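Local coordinates for aspartate semialdehyde dehydrogenase (Francisella tularensis subsp. tularensis, PDB 4WOJ), which probably catalyses the NADPH-dependent reductive dephosphorylation of aspartyl-4-phosphate to aspartate semialdehyde, an early step toward lysine, methionine and threonine, at residues Y64-L69 with K85-K90; S165-I170 with S277-V282; S189-R194 with K203-L208. All blocks are in the same frame, centred on the assembly; numbering follows the deposited sequence.

Contact 1: Y64-L69 with K85-K90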
ATOM      1  N   TYR B  64     -17.223   8.210  34.328  1.00 55.89           N
ATOM      2  CA  TYR B  64     -17.957   9.480  34.241  1.00 55.79           C
ATOM      3  C   TYR B  64     -18.162  10.182  35.580  1.00 54.44           C
ATOM      4  O   TYR B  64     -18.642  11.318  35.628  1.00 52.88           O
ATOM      5  CB  TYR B  64     -19.295   9.267  33.529  1.00 55.97           C
ATOM      6  CG  TYR B  64     -19.087   8.895  32.084  1.00 58.40           C
ATOM      7  CD1 TYR B  64     -18.789   9.871  31.129  1.00 60.17           C
ATOM      8  CD2 TYR B  64     -19.126   7.566  31.680  1.00 59.26           C
ATOM      9  CE1 TYR B  64     -18.552   9.523  29.808  1.00 59.40           C
ATOM     10  CE2 TYR B  64     -18.903   7.213  30.366  1.00 58.80           C
ATOM     11  CZ  TYR B  64     -18.617   8.186  29.434  1.00 63.20           C
ATOM     12  OH  TYR B  64     -18.398   7.808  28.123  1.00 62.69           O
ATOM     13  N   SER B  65     -17.802   9.524  36.673  1.00 53.18           N
ATOM     14  CA  SER B  65     -17.895  10.200  37.962  1.00 48.72           C
ATOM     15  C   SER B  65     -16.769  11.194  38.047  1.00 48.33           C
ATOM     16  O   SER B  65     -15.596  10.809  38.052  1.00 48.47           O
ATOM     17  CB  SER B  65     -17.811   9.250  39.145  1.00 44.77           C
ATOM     18  OG  SER B  65     -17.405   9.967  40.302  1.00 40.03           O
ATOM     19  N   ILE B  66     -17.146  12.459  38.158  1.00 47.64           N
ATOM     20  CA  ILE B  66     -16.201  13.577  38.199  1.00 51.97           C
ATOM     21  C   ILE B  66     -15.482  13.703  39.546  1.00 53.52           C
ATOM     22  O   ILE B  66     -14.414  14.312  39.636  1.00 53.62           O
ATOM     23  CB  ILE B  66     -16.927  14.904  37.900  1.00 50.67           C
ATOM     24  CG1 ILE B  66     -17.581  14.850  36.514  1.00 53.86           C
ATOM     25  CG2 ILE B  66     -15.973  16.092  38.017  1.00 55.19           C
ATOM     26  CD1 ILE B  66     -16.608  14.641  35.364  1.00 56.81           C
ATOM     27  N   ASP B  67     -16.081  13.156  40.593  1.00 54.10           N
ATOM     28  CA  ASP B  67     -15.484  13.255  41.924  1.00 58.17           C
ATOM     29  C   ASP B  67     -14.339  12.277  42.043  1.00 48.79           C
ATOM     30  O   ASP B  67     -13.278  12.614  42.523  1.00 35.91           O
ATOM     31  CB  ASP B  67     -16.516  12.973  43.028  1.00 66.95           C
ATOM     32  CG  ASP B  67     -17.227  14.228  43.503  1.00 74.63           C
ATOM     33  OD1 ASP B  67     -17.546  15.095  42.655  1.00 78.69           O
ATOM     34  OD2 ASP B  67     -17.471  14.340  44.726  1.00 79.21           O
ATOM     35  N   GLN B  68     -14.601  11.050  41.618  1.00 53.17           N
ATOM     36  CA  GLN B  68     -13.642   9.950  41.746  1.00 51.41           C
ATOM     37  C   GLN B  68     -12.414  10.230  40.898  1.00 47.82           C
ATOM     38  O   GLN B  68     -11.293  10.045  41.357  1.00 44.11           O
ATOM     39  CB  GLN B  68     -14.300   8.614  41.359  1.00 52.55           C
ATOM     40  CG  GLN B  68     -15.416   8.191  42.324  1.00 55.52           C
ATOM     41  CD  GLN B  68     -15.916   6.753  42.117  1.00 52.72           C
ATOM     42  OE1 GLN B  68     -16.470   6.394  41.065  1.00 50.25           O
ATOM     43  NE2 GLN B  68     -15.740   5.940  43.131  1.00 55.62           N
ATOM     44  N   LEU B  69     -12.634  10.700  39.669  1.00 48.92           N
ATOM     45  CA  LEU B  69     -11.535  11.091  38.771  1.00 49.53           C
ATOM     46  C   LEU B  69     -10.677  12.203  39.389  1.00 43.56           C
ATOM     47  O   LEU B  69      -9.456  12.152  39.333  1.00 41.29           O
ATOM     48  CB  LEU B  69     -12.077  11.581  37.423  1.00 53.31           C
ATOM     49  CG  LEU B  69     -12.692  10.573  36.456  1.00 53.34           C
ATOM     50  CD1 LEU B  69     -13.372  11.324  35.326  1.00 51.99           C
ATOM     51  CD2 LEU B  69     -11.637   9.630  35.907  1.00 56.08           C
ATOM     52  N   LYS B  85     -13.885  14.583  25.120  1.00 47.19           N
ATOM     53  CA  LYS B  85     -14.781  15.704  24.898  1.00 51.19           C
ATOM     54  C   LYS B  85     -15.821  15.883  25.970  1.00 52.04           C
ATOM     55  O   LYS B  85     -16.107  17.001  26.392  1.00 50.88           O
ATOM     56  CB  LYS B  85     -15.464  15.567  23.557  1.00 53.67           C
ATOM     57  CG  LYS B  85     -14.846  16.504  22.543  1.00 54.08           C
ATOM     58  CD  LYS B  85     -15.748  16.637  21.333  1.00 54.71           C
ATOM     59  CE  LYS B  85     -15.167  15.880  20.143  1.00 58.45           C
ATOM     60  NZ  LYS B  85     -16.203  15.072  19.448  1.00 60.85           N
ATOM     61  N   GLU B  86     -16.375  14.778  26.431  1.00 58.12           N
ATOM     62  CA  GLU B  86     -17.355  14.838  27.490  1.00 57.63           C
ATOM     63  C   GLU B  86     -16.699  15.345  28.763  1.00 56.40           C
ATOM     64  O   GLU B  86     -17.258  16.148  29.491  1.00 55.24           O
ATOM     65  CB  GLU B  86     -17.913  13.431  27.727  1.00 67.08           C
ATOM     66  CG  GLU B  86     -18.704  13.240  29.019  1.00 71.32           C
ATOM     67  CD  GLU B  86     -20.191  13.192  28.769  1.00 73.12           C
ATOM     68  OE1 GLU B  86     -20.600  12.569  27.763  1.00 74.92           O
ATOM     69  OE2 GLU B  86     -20.944  13.791  29.568  1.00 71.72           O
ATOM     70  N   ILE B  87     -15.492  14.880  29.024  1.00 58.14           N
ATOM     71  CA  ILE B  87     -15.043  14.831  30.410  1.00 57.81           C
ATOM     72  C   ILE B  87     -13.871  15.667  30.784  1.00 54.74           C
ATOM     73  O   ILE B  87     -13.779  16.070  31.942  1.00 52.83           O
ATOM     74  CB  ILE B  87     -14.728  13.394  30.840  1.00 58.49           C
ATOM     75  CG1 ILE B  87     -15.997  12.787  31.394  1.00 64.08           C
ATOM     76  CG2 ILE B  87     -13.677  13.374  31.940  1.00 58.95           C
ATOM     77  CD1 ILE B  87     -16.074  11.304  31.215  1.00 69.50           C
ATOM     78  N   HIS B  88     -12.955  15.879  29.852  1.00 48.01           N
ATOM     79  CA  HIS B  88     -11.751  16.602  30.197  1.00 48.85           C
ATOM     80  C   HIS B  88     -12.076  18.032  30.646  1.00 49.44           C
ATOM     81  O   HIS B  88     -11.512  18.507  31.634  1.00 50.13           O
ATOM     82  CB  HIS B  88     -10.776  16.572  29.026  1.00 46.47           C
ATOM     83  CG  HIS B  88      -9.594  17.465  29.197  1.00 45.09           C
ATOM     84  ND1 HIS B  88      -9.566  18.744  28.696  1.00 46.78           N
ATOM     85  CD2 HIS B  88      -8.396  17.265  29.797  1.00 45.41           C
ATOM     86  CE1 HIS B  88      -8.406  19.306  29.000  1.00 45.80           C
ATOM     87  NE2 HIS B  88      -7.680  18.428  29.672  1.00 44.89           N
ATOM     88  N   HIS B  89     -12.989  18.696  29.944  1.00 51.45           N
ATOM     89  CA  HIS B  89     -13.335  20.086  30.265  1.00 58.61           C
ATOM     90  C   HIS B  89     -14.037  20.210  31.622  1.00 54.49           C
ATOM     91  O   HIS B  89     -13.760  21.151  32.380  1.00 47.96           O
ATOM     92  CB  HIS B  89     -14.182  20.726  29.159  1.00 62.51           C
ATOM     93  CG  HIS B  89     -15.557  20.150  29.041  1.00 74.18           C
ATOM     94  ND1 HIS B  89     -15.815  18.959  28.391  1.00 77.25           N
ATOM     95  CD2 HIS B  89     -16.751  20.600  29.495  1.00 77.44           C
ATOM     96  CE1 HIS B  89     -17.112  18.710  28.439  1.00 76.92           C
ATOM     97  NE2 HIS B  89     -17.700  19.687  29.106  1.00 78.88           N
ATOM     98  N   LYS B  90     -14.922  19.261  31.918  1.00 54.29           N
ATOM     99  CA  LYS B  90     -15.590  19.188  33.236  1.00 60.63           C
ATOM    100  C   LYS B  90     -14.616  19.123  34.412  1.00 60.63           C
ATOM    101  O   LYS B  90     -14.859  19.725  35.459  1.00 66.12           O
ATOM    102  CB  LYS B  90     -16.504  17.968  33.324  1.00 61.97           C
ATOM    103  CG  LYS B  90     -17.763  18.046  32.476  1.00 66.56           C
ATOM    104  CD  LYS B  90     -18.665  16.846  32.750  1.00 72.66           C
ATOM    105  CE  LYS B  90     -19.574  16.487  31.579  1.00 79.73           C
ATOM    106  NZ  LYS B  90     -20.147  17.639  30.823  1.00 84.37           N
TER
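Tyr64 and Ile87 bring the backbones to 7.2 Å between their CA atoms, and Ile66 and Lys90 follow at 7.5 Å, placing the loop and first turn of helix 66-70 against helix 81-93; no hydrogen bond joins the two segments. Ile87 is the middle of the contact and is met by three side chains. Its CG2 branch, anti to the backbone N, receives Leu69 CD1 at 4.0 Å, the two chains crossing at about a right angle. Ile66 CD1 is a looser partner, 4.4 Å from Ile87 CG1. Ile87 CD1 lies by the CD1/CE1 side of the Tyr64 ring, although the modelled spacing there is doubtful. The same ring meets Glu86 at its edge: Glu86 CG lies near the ring plane, 3.8 Å from Tyr64 CE1, and the carboxylate is turned 83° from the ring. Ile66 CD1 also rests across the aliphatic part of Lys90, 3.9 Å from Lys90 CB, while the bend at chi4 (-39°) directs the lysine NZ elsewhere. Ser65 is the N-cap of helix 66-70; its OG accepts from Gln68 N at 3.3 Å. A helix and its preceding loop thus pack on helix 81-93 within the Rossmann-type NAD-binding domain. Tyr83 of helix 81-93 meets Tyr64 edge-to-face, Leu91 of that helix touches both Ile66 and Leu69, and Phe41 of strand 36-42 packs against Leu69.

Contact 2: S165-I170 with S277-V282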
ATOM      1  N   SER B 165       3.449   7.598   1.607  1.00 25.67           N
ATOM      2  CA  SER B 165       2.288   6.807   1.158  1.00 24.42           C
ATOM      3  C   SER B 165       2.130   5.644   2.146  1.00 23.46           C
ATOM      4  O   SER B 165       3.013   4.844   2.282  1.00 22.06           O
ATOM      5  CB  SER B 165       2.503   6.244  -0.248  1.00 25.87           C
ATOM      6  OG  SER B 165       2.726   7.265  -1.219  1.00 27.02           O
ATOM      7  N   THR B 166       1.004   5.571   2.839  1.00 22.03           N
ATOM      8  CA  THR B 166       0.858   4.641   3.897  1.00 22.63           C
ATOM      9  C   THR B 166      -0.006   3.473   3.484  1.00 22.98           C
ATOM     10  O   THR B 166      -0.751   3.530   2.503  1.00 25.32           O
ATOM     11  CB  THR B 166       0.243   5.243   5.150  1.00 24.98           C
ATOM     12  OG1 THR B 166      -1.171   5.340   4.980  1.00 23.28           O
ATOM     13  CG2 THR B 166       0.843   6.614   5.445  1.00 27.21           C
ATOM     14  N   TYR B 167       0.198   2.404   4.223  1.00 19.53           N
ATOM     15  CA  TYR B 167      -0.397   1.108   3.994  1.00 18.48           C
ATOM     16  C   TYR B 167      -0.775   0.767   5.400  1.00 17.83           C
ATOM     17  O   TYR B 167      -0.004   0.173   6.128  1.00 17.12           O
ATOM     18  CB  TYR B 167       0.637   0.119   3.483  1.00 18.94           C
ATOM     19  CG  TYR B 167       1.340   0.409   2.128  1.00 18.40           C
ATOM     20  CD1 TYR B 167       2.242   1.451   1.961  1.00 18.88           C
ATOM     21  CD2 TYR B 167       1.136  -0.438   1.045  1.00 19.82           C
ATOM     22  CE1 TYR B 167       2.879   1.678   0.724  1.00 18.14           C
ATOM     23  CE2 TYR B 167       1.763  -0.237  -0.181  1.00 19.51           C
ATOM     24  CZ  TYR B 167       2.636   0.830  -0.339  1.00 18.95           C
ATOM     25  OH  TYR B 167       3.207   0.987  -1.588  1.00 20.25           O
ATOM     26  N   GLN B 168      -1.896   1.311   5.824  1.00 18.44           N
ATOM     27  CA  GLN B 168      -2.319   1.284   7.200  1.00 20.06           C
ATOM     28  C   GLN B 168      -3.249   0.159   7.611  1.00 21.31           C
ATOM     29  O   GLN B 168      -4.235  -0.138   6.946  1.00 22.40           O
ATOM     30  CB  GLN B 168      -3.058   2.558   7.502  1.00 20.73           C
ATOM     31  CG  GLN B 168      -2.097   3.704   7.549  1.00 21.61           C
ATOM     32  CD  GLN B 168      -2.796   4.992   7.826  1.00 21.97           C
ATOM     33  OE1 GLN B 168      -2.613   5.980   7.087  1.00 22.45           O
ATOM     34  NE2 GLN B 168      -3.579   5.023   8.919  1.00 20.93           N
ATOM     35  N   ALA B 169      -2.936  -0.416   8.749  1.00 21.90           N
ATOM     36  CA  ALA B 169      -3.643  -1.587   9.270  1.00 22.88           C
ATOM     37  C   ALA B 169      -4.940  -1.207   9.989  1.00 23.38           C
ATOM     38  O   ALA B 169      -5.174  -0.069  10.396  1.00 21.37           O
ATOM     39  CB  ALA B 169      -2.737  -2.342  10.203  1.00 23.35           C
ATOM     40  N   ILE B 170      -5.784  -2.209  10.145  1.00 23.23           N
ATOM     41  CA  ILE B 170      -7.136  -1.955  10.533  1.00 22.09           C
ATOM     42  C   ILE B 170      -7.186  -1.614  12.000  1.00 21.05           C
ATOM     43  O   ILE B 170      -8.105  -0.972  12.425  1.00 22.16           O
ATOM     44  CB  ILE B 170      -8.059  -3.124  10.145  1.00 23.72           C
ATOM     45  CG1 ILE B 170      -9.526  -2.733  10.315  1.00 25.19           C
ATOM     46  CG2 ILE B 170      -7.751  -4.394  10.971  1.00 24.70           C
ATOM     47  CD1 ILE B 170      -9.974  -1.517   9.532  1.00 26.55           C
ATOM     48  N   SER B 277       2.646   0.354   7.542  1.00 14.84           N
ATOM     49  CA  SER B 277       3.772   0.454   6.680  1.00 16.54           C
ATOM     50  C   SER B 277       3.724   1.790   5.922  1.00 16.65           C
ATOM     51  O   SER B 277       2.677   2.411   5.770  1.00 16.93           O
ATOM     52  CB  SER B 277       3.860  -0.708   5.714  1.00 17.83           C
ATOM     53  OG  SER B 277       3.670  -1.934   6.366  1.00 18.01           O
ATOM     54  N   GLN B 278       4.880   2.218   5.465  1.00 17.05           N
ATOM     55  CA  GLN B 278       5.041   3.537   4.856  1.00 17.23           C
ATOM     56  C   GLN B 278       6.203   3.521   3.901  1.00 17.81           C
ATOM     57  O   GLN B 278       7.313   3.229   4.306  1.00 16.70           O
ATOM     58  CB  GLN B 278       5.351   4.597   5.934  1.00 17.22           C
ATOM     59  CG  GLN B 278       4.146   5.072   6.703  1.00 17.64           C
ATOM     60  CD  GLN B 278       4.409   6.162   7.700  1.00 18.03           C
ATOM     61  OE1 GLN B 278       4.679   5.909   8.851  1.00 18.40           O
ATOM     62  NE2 GLN B 278       4.231   7.402   7.272  1.00 20.81           N
ATOM     63  N   ALA B 279       5.928   3.898   2.658  1.00 18.18           N
ATOM     64  CA  ALA B 279       6.924   4.279   1.684  1.00 18.62           C
ATOM     65  C   ALA B 279       7.229   5.791   1.760  1.00 19.97           C
ATOM     66  O   ALA B 279       6.378   6.633   1.557  1.00 20.69           O
ATOM     67  CB  ALA B 279       6.452   3.911   0.299  1.00 18.80           C
ATOM     68  N   LEU B 280       8.478   6.119   2.041  1.00 20.47           N
ATOM     69  CA  LEU B 280       8.869   7.461   2.282  1.00 19.37           C
ATOM     70  C   LEU B 280       9.724   7.911   1.148  1.00 20.05           C
ATOM     71  O   LEU B 280      10.556   7.166   0.653  1.00 19.04           O
ATOM     72  CB  LEU B 280       9.634   7.589   3.584  1.00 20.31           C
ATOM     73  CG  LEU B 280       8.889   7.185   4.845  1.00 21.82           C
ATOM     74  CD1 LEU B 280       9.749   7.600   6.016  1.00 24.54           C
ATOM     75  CD2 LEU B 280       7.515   7.794   4.993  1.00 22.57           C
ATOM     76  N   THR B 281       9.475   9.139   0.708  1.00 20.06           N
ATOM     77  CA  THR B 281      10.367   9.816  -0.231  1.00 20.79           C
ATOM     78  C   THR B 281      10.754  11.105   0.441  1.00 19.24           C
ATOM     79  O   THR B 281       9.918  11.954   0.722  1.00 16.84           O
ATOM     80  CB  THR B 281       9.684  10.036  -1.572  1.00 23.64           C
ATOM     81  OG1 THR B 281       9.240   8.764  -2.089  1.00 27.67           O
ATOM     82  CG2 THR B 281      10.633  10.658  -2.574  1.00 25.61           C
ATOM     83  N   VAL B 282      12.024  11.206   0.785  1.00 19.72           N
ATOM     84  CA  VAL B 282      12.500  12.261   1.679  1.00 19.96           C
ATOM     85  C   VAL B 282      13.477  13.144   0.925  1.00 22.68           C
ATOM     86  O   VAL B 282      14.448  12.619   0.337  1.00 21.13           O
ATOM     87  CB  VAL B 282      13.224  11.707   2.899  1.00 20.02           C
ATOM     88  CG1 VAL B 282      13.548  12.821   3.857  1.00 20.20           C
ATOM     89  CG2 VAL B 282      12.359  10.662   3.622  1.00 20.78           C
TER
HETATM   90  O   HOH W   1       0.843  -2.505   6.912  1.00 21.28           O
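Ser165 and Ala279 exchange two backbone hydrogen bonds, Ser165 N to Ala279 O at 3.1 Å and nearly straight (170°), and Ala279 N to Ser165 O, also at 3.1 Å. A second hydrogen-bonded antiparallel pair follows, with Tyr167 N giving to Ser277 O at 2.9 Å and Ser277 N to Tyr167 O at 3.0 Å. A water donates to Tyr167 O and accepts from Ser277 OG. Between the two hydrogen-bonded pairs Thr166 and Gln278 form the non-hydrogen-bonded pair, their side chains side by side and pointing the same way; Gln278 CG, anti to its carbonyl carbon (chi1 -79°), lies 3.9 Å from Thr166 CG2. Thr166 OG1 donates to a lone pair of Gln168 OE1 at 2.6 Å, and Gln278 NE2 bonds Ser164 OG. The Gln278 side chain is about 5 Å from that of His276, the predicted proton acceptor. On the other face the edge of the Tyr167 ring meets Ala279 CB, 4.2 Å from Tyr167 CE1. That face meets the second subunit, where the two Tyr167 rings stack and each OH bonds Thr166 O of the other chain. In the mixed sheet of the dimerisation domain, strands 263-266 and 343-351 flank this pair, and helix 141-149 covers Gln278.

Contact 3: S189-R194 with K203-L208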
ATOM      1  N   SER B 189     -13.850 -16.578   2.212  1.00 45.15           N
ATOM      2  CA  SER B 189     -13.093 -17.834   2.114  1.00 48.97           C
ATOM      3  C   SER B 189     -14.005 -19.041   2.018  1.00 47.83           C
ATOM      4  O   SER B 189     -13.653 -20.031   1.378  1.00 49.22           O
ATOM      5  CB  SER B 189     -12.148 -18.042   3.305  1.00 49.33           C
ATOM      6  OG  SER B 189     -11.286 -16.934   3.498  1.00 52.57           O
ATOM      7  N   LYS B 190     -15.158 -18.975   2.674  1.00 50.79           N
ATOM      8  CA  LYS B 190     -16.098 -20.108   2.648  1.00 54.52           C
ATOM      9  C   LYS B 190     -16.680 -20.273   1.269  1.00 51.77           C
ATOM     10  O   LYS B 190     -16.603 -21.360   0.696  1.00 54.00           O
ATOM     11  CB  LYS B 190     -17.222 -19.958   3.671  1.00 58.19           C
ATOM     12  CG  LYS B 190     -16.810 -20.495   5.026  1.00 58.99           C
ATOM     13  CD  LYS B 190     -17.691 -19.981   6.144  1.00 61.31           C
ATOM     14  CE  LYS B 190     -17.195 -20.529   7.478  1.00 57.26           C
ATOM     15  NZ  LYS B 190     -17.452 -19.572   8.584  1.00 59.25           N
ATOM     16  N   ILE B 191     -17.221 -19.191   0.717  1.00 47.00           N
ATOM     17  CA  ILE B 191     -17.789 -19.271  -0.620  1.00 44.22           C
ATOM     18  C   ILE B 191     -16.761 -19.673  -1.684  1.00 42.55           C
ATOM     19  O   ILE B 191     -17.127 -20.261  -2.678  1.00 43.25           O
ATOM     20  CB  ILE B 191     -18.554 -18.018  -1.049  1.00 46.90           C
ATOM     21  CG1 ILE B 191     -19.245 -18.336  -2.378  1.00 53.64           C
ATOM     22  CG2 ILE B 191     -17.608 -16.835  -1.229  1.00 52.49           C
ATOM     23  CD1 ILE B 191     -20.341 -17.386  -2.836  1.00 59.99           C
ATOM     24  N   ASP B 192     -15.487 -19.381  -1.482  1.00 43.52           N
ATOM     25  CA  ASP B 192     -14.478 -19.626  -2.535  1.00 45.36           C
ATOM     26  C   ASP B 192     -14.217 -21.128  -2.739  1.00 46.16           C
ATOM     27  O   ASP B 192     -13.914 -21.855  -1.794  1.00 44.41           O
ATOM     28  CB  ASP B 192     -13.163 -18.904  -2.217  1.00 44.69           C
ATOM     29  CG  ASP B 192     -12.061 -19.212  -3.217  1.00 46.56           C
ATOM     30  OD1 ASP B 192     -12.218 -18.887  -4.416  1.00 53.21           O
ATOM     31  OD2 ASP B 192     -11.018 -19.767  -2.796  1.00 46.08           O
ATOM     32  N   ASN B 193     -14.292 -21.532  -4.002  1.00 49.21           N
ATOM     33  CA  ASN B 193     -14.156 -22.901  -4.460  1.00 50.97           C
ATOM     34  C   ASN B 193     -12.868 -23.115  -5.268  1.00 53.46           C
ATOM     35  O   ASN B 193     -12.669 -22.511  -6.319  1.00 51.75           O
ATOM     36  CB  ASN B 193     -15.362 -23.230  -5.345  1.00 56.42           C
ATOM     37  CG  ASN B 193     -15.404 -24.695  -5.777  1.00 61.46           C
ATOM     38  OD1 ASN B 193     -14.380 -25.295  -6.131  1.00 56.84           O
ATOM     39  ND2 ASN B 193     -16.603 -25.274  -5.761  1.00 60.03           N
ATOM     40  N   ARG B 194     -12.029 -24.022  -4.781  1.00 55.14           N
ATOM     41  CA  ARG B 194     -10.740 -24.363  -5.408  1.00 54.31           C
ATOM     42  C   ARG B 194     -10.886 -24.934  -6.818  1.00 54.21           C
ATOM     43  O   ARG B 194     -10.041 -24.715  -7.673  1.00 51.28           O
ATOM     44  CB  ARG B 194     -10.018 -25.406  -4.553  1.00 53.79           C
ATOM     45  CG  ARG B 194     -10.260 -25.256  -3.053  1.00 51.60           C
ATOM     46  N   LYS B 203     -13.914 -13.240  -9.645  1.00 26.55           N
ATOM     47  CA  LYS B 203     -15.190 -12.588  -9.926  1.00 31.34           C
ATOM     48  C   LYS B 203     -16.227 -12.805  -8.850  1.00 33.52           C
ATOM     49  O   LYS B 203     -16.905 -11.849  -8.425  1.00 37.18           O
ATOM     50  CB  LYS B 203     -15.737 -13.104 -11.245  1.00 34.48           C
ATOM     51  CG  LYS B 203     -17.025 -12.418 -11.653  1.00 39.51           C
ATOM     52  CD  LYS B 203     -17.549 -12.937 -12.987  1.00 43.18           C
ATOM     53  CE  LYS B 203     -19.053 -12.638 -13.108  1.00 47.74           C
ATOM     54  NZ  LYS B 203     -19.371 -11.176 -13.032  1.00 54.17           N
ATOM     55  N   ILE B 204     -16.340 -14.067  -8.409  1.00 36.05           N
ATOM     56  CA  ILE B 204     -17.299 -14.465  -7.375  1.00 34.71           C
ATOM     57  C   ILE B 204     -17.041 -13.755  -6.070  1.00 33.68           C
ATOM     58  O   ILE B 204     -17.971 -13.263  -5.440  1.00 39.00           O
ATOM     59  CB  ILE B 204     -17.304 -15.998  -7.157  1.00 36.56           C
ATOM     60  CG1 ILE B 204     -18.115 -16.702  -8.272  1.00 35.79           C
ATOM     61  CG2 ILE B 204     -17.920 -16.368  -5.820  1.00 37.00           C
ATOM     62  CD1 ILE B 204     -17.653 -18.126  -8.562  1.00 32.82           C
ATOM     63  N   LEU B 205     -15.778 -13.705  -5.657  1.00 34.67           N
ATOM     64  CA  LEU B 205     -15.403 -12.982  -4.425  1.00 33.05           C
ATOM     65  C   LEU B 205     -15.720 -11.524  -4.587  1.00 33.79           C
ATOM     66  O   LEU B 205     -16.336 -10.896  -3.714  1.00 30.91           O
ATOM     67  CB  LEU B 205     -13.910 -13.099  -4.126  1.00 32.63           C
ATOM     68  CG  LEU B 205     -13.299 -14.477  -3.973  1.00 33.49           C
ATOM     69  CD1 LEU B 205     -11.830 -14.369  -3.626  1.00 34.43           C
ATOM     70  CD2 LEU B 205     -14.032 -15.257  -2.908  1.00 34.72           C
ATOM     71  N   ARG B 206     -15.290 -10.991  -5.731  1.00 35.78           N
ATOM     72  CA  ARG B 206     -15.481  -9.581  -6.011  1.00 36.63           C
ATOM     73  C   ARG B 206     -16.952  -9.179  -5.896  1.00 37.41           C
ATOM     74  O   ARG B 206     -17.274  -8.229  -5.186  1.00 38.81           O
ATOM     75  CB  ARG B 206     -14.929  -9.197  -7.373  1.00 36.79           C
ATOM     76  CG  ARG B 206     -14.991  -7.694  -7.592  1.00 36.08           C
ATOM     77  CD  ARG B 206     -14.177  -7.271  -8.790  1.00 35.77           C
ATOM     78  NE  ARG B 206     -14.990  -7.318 -10.005  1.00 37.92           N
ATOM     79  CZ  ARG B 206     -14.784  -8.122 -11.042  1.00 37.59           C
ATOM     80  NH1 ARG B 206     -13.774  -8.957 -11.073  1.00 38.42           N
ATOM     81  NH2 ARG B 206     -15.598  -8.064 -12.082  1.00 42.37           N
ATOM     82  N   GLU B 207     -17.839  -9.911  -6.562  1.00 39.15           N
ATOM     83  CA  GLU B 207     -19.270  -9.585  -6.498  1.00 40.93           C
ATOM     84  C   GLU B 207     -19.832  -9.794  -5.093  1.00 39.86           C
ATOM     85  O   GLU B 207     -20.623  -8.973  -4.622  1.00 41.64           O
ATOM     86  CB  GLU B 207     -20.084 -10.378  -7.529  1.00 42.81           C
ATOM     87  CG  GLU B 207     -19.796  -9.994  -8.978  1.00 44.06           C
ATOM     88  CD  GLU B 207     -19.945  -8.484  -9.236  1.00 49.91           C
ATOM     89  OE1 GLU B 207     -20.975  -7.887  -8.816  1.00 53.13           O
ATOM     90  OE2 GLU B 207     -19.028  -7.884  -9.853  1.00 45.94           O
ATOM     91  N   LEU B 208     -19.422 -10.862  -4.420  1.00 39.05           N
ATOM     92  CA  LEU B 208     -19.891 -11.108  -3.037  1.00 40.75           C
ATOM     93  C   LEU B 208     -19.445  -9.964  -2.104  1.00 42.47           C
ATOM     94  O   LEU B 208     -20.231  -9.488  -1.258  1.00 43.37           O
ATOM     95  CB  LEU B 208     -19.404 -12.457  -2.511  1.00 39.26           C
ATOM     96  CG  LEU B 208     -20.030 -12.945  -1.173  1.00 43.55           C
ATOM     97  CD1 LEU B 208     -21.547 -13.096  -1.258  1.00 43.19           C
ATOM     98  CD2 LEU B 208     -19.440 -14.278  -0.719  1.00 37.28           C
TER
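Leu205 of helix 198-209 meets Asp192, just past the end of helix 175-191, in the close-packed part of this contact: Leu205 CD2 stands 3.8 Å from Asp192 CB and 4.3 Å from Ile191 CG2. The methyl touches the aliphatic root of the aspartate, whereas the carboxylate points to another partner, Asp192 OD2 forming a salt bridge with Arg201 NH2, earlier in helix 198-209. Leu205 is buried, with Tyr226 beside it and Leu182 of the second subunit packing on both it and Asp192.

The looser side is the solvent side, and Ile191 and Ile204 are its exposed members. Ile191, in the last turn of helix 175-191, reaches toward Leu208 and Ile204. Its CG1 is anti to the backbone N (chi1 -172°), and the extended chain continues to CD1, which lies 4.0 Å from Ile204 CG2 and 3.9 Å from Leu208 CD2. Ile191 and Ile204 cross obliquely, whereas Ile191 and Leu208 approach tip to tip; the spacing of Ile191 CG2 and Leu208 CD2 is modelled too short to be read closely. No hydrogen bond joins the two segments, so apolar contacts alone connect them here.

Asp192 is where the chain leaves helical geometry, and a short loop leads from it to helix 198-209, which packs against the end of helix 175-191. Lys214 and Ile215 touch Leu208 beyond the end of helix 198-209, while helix 175-191 faces its counterpart in the dimer, Ser189 OG bonding Ser189 OG of the second subunit.

Overall arrangement
Burial separates the three contacts: contact 2 is wholly buried, contact 1 partly so, and contact 3 lies on the surface, its centre about 33 Å from the centre of the chain. Their chemistry follows. Contact 2 is a hydrogen-bonded strand pair within the mixed sheet, whereas contacts 1 and 3 join helices or helix ends through apolar side chains, without a hydrogen bond across. Contact 1 belongs to the NAD-binding domain. Contacts 2 and 3 share the dimerisation domain and both touch the second subunit. Strand 159-167 is followed by helix 175-191; contact 3 is nested within the loop that contact 2 closes, their centres about 29 Å apart.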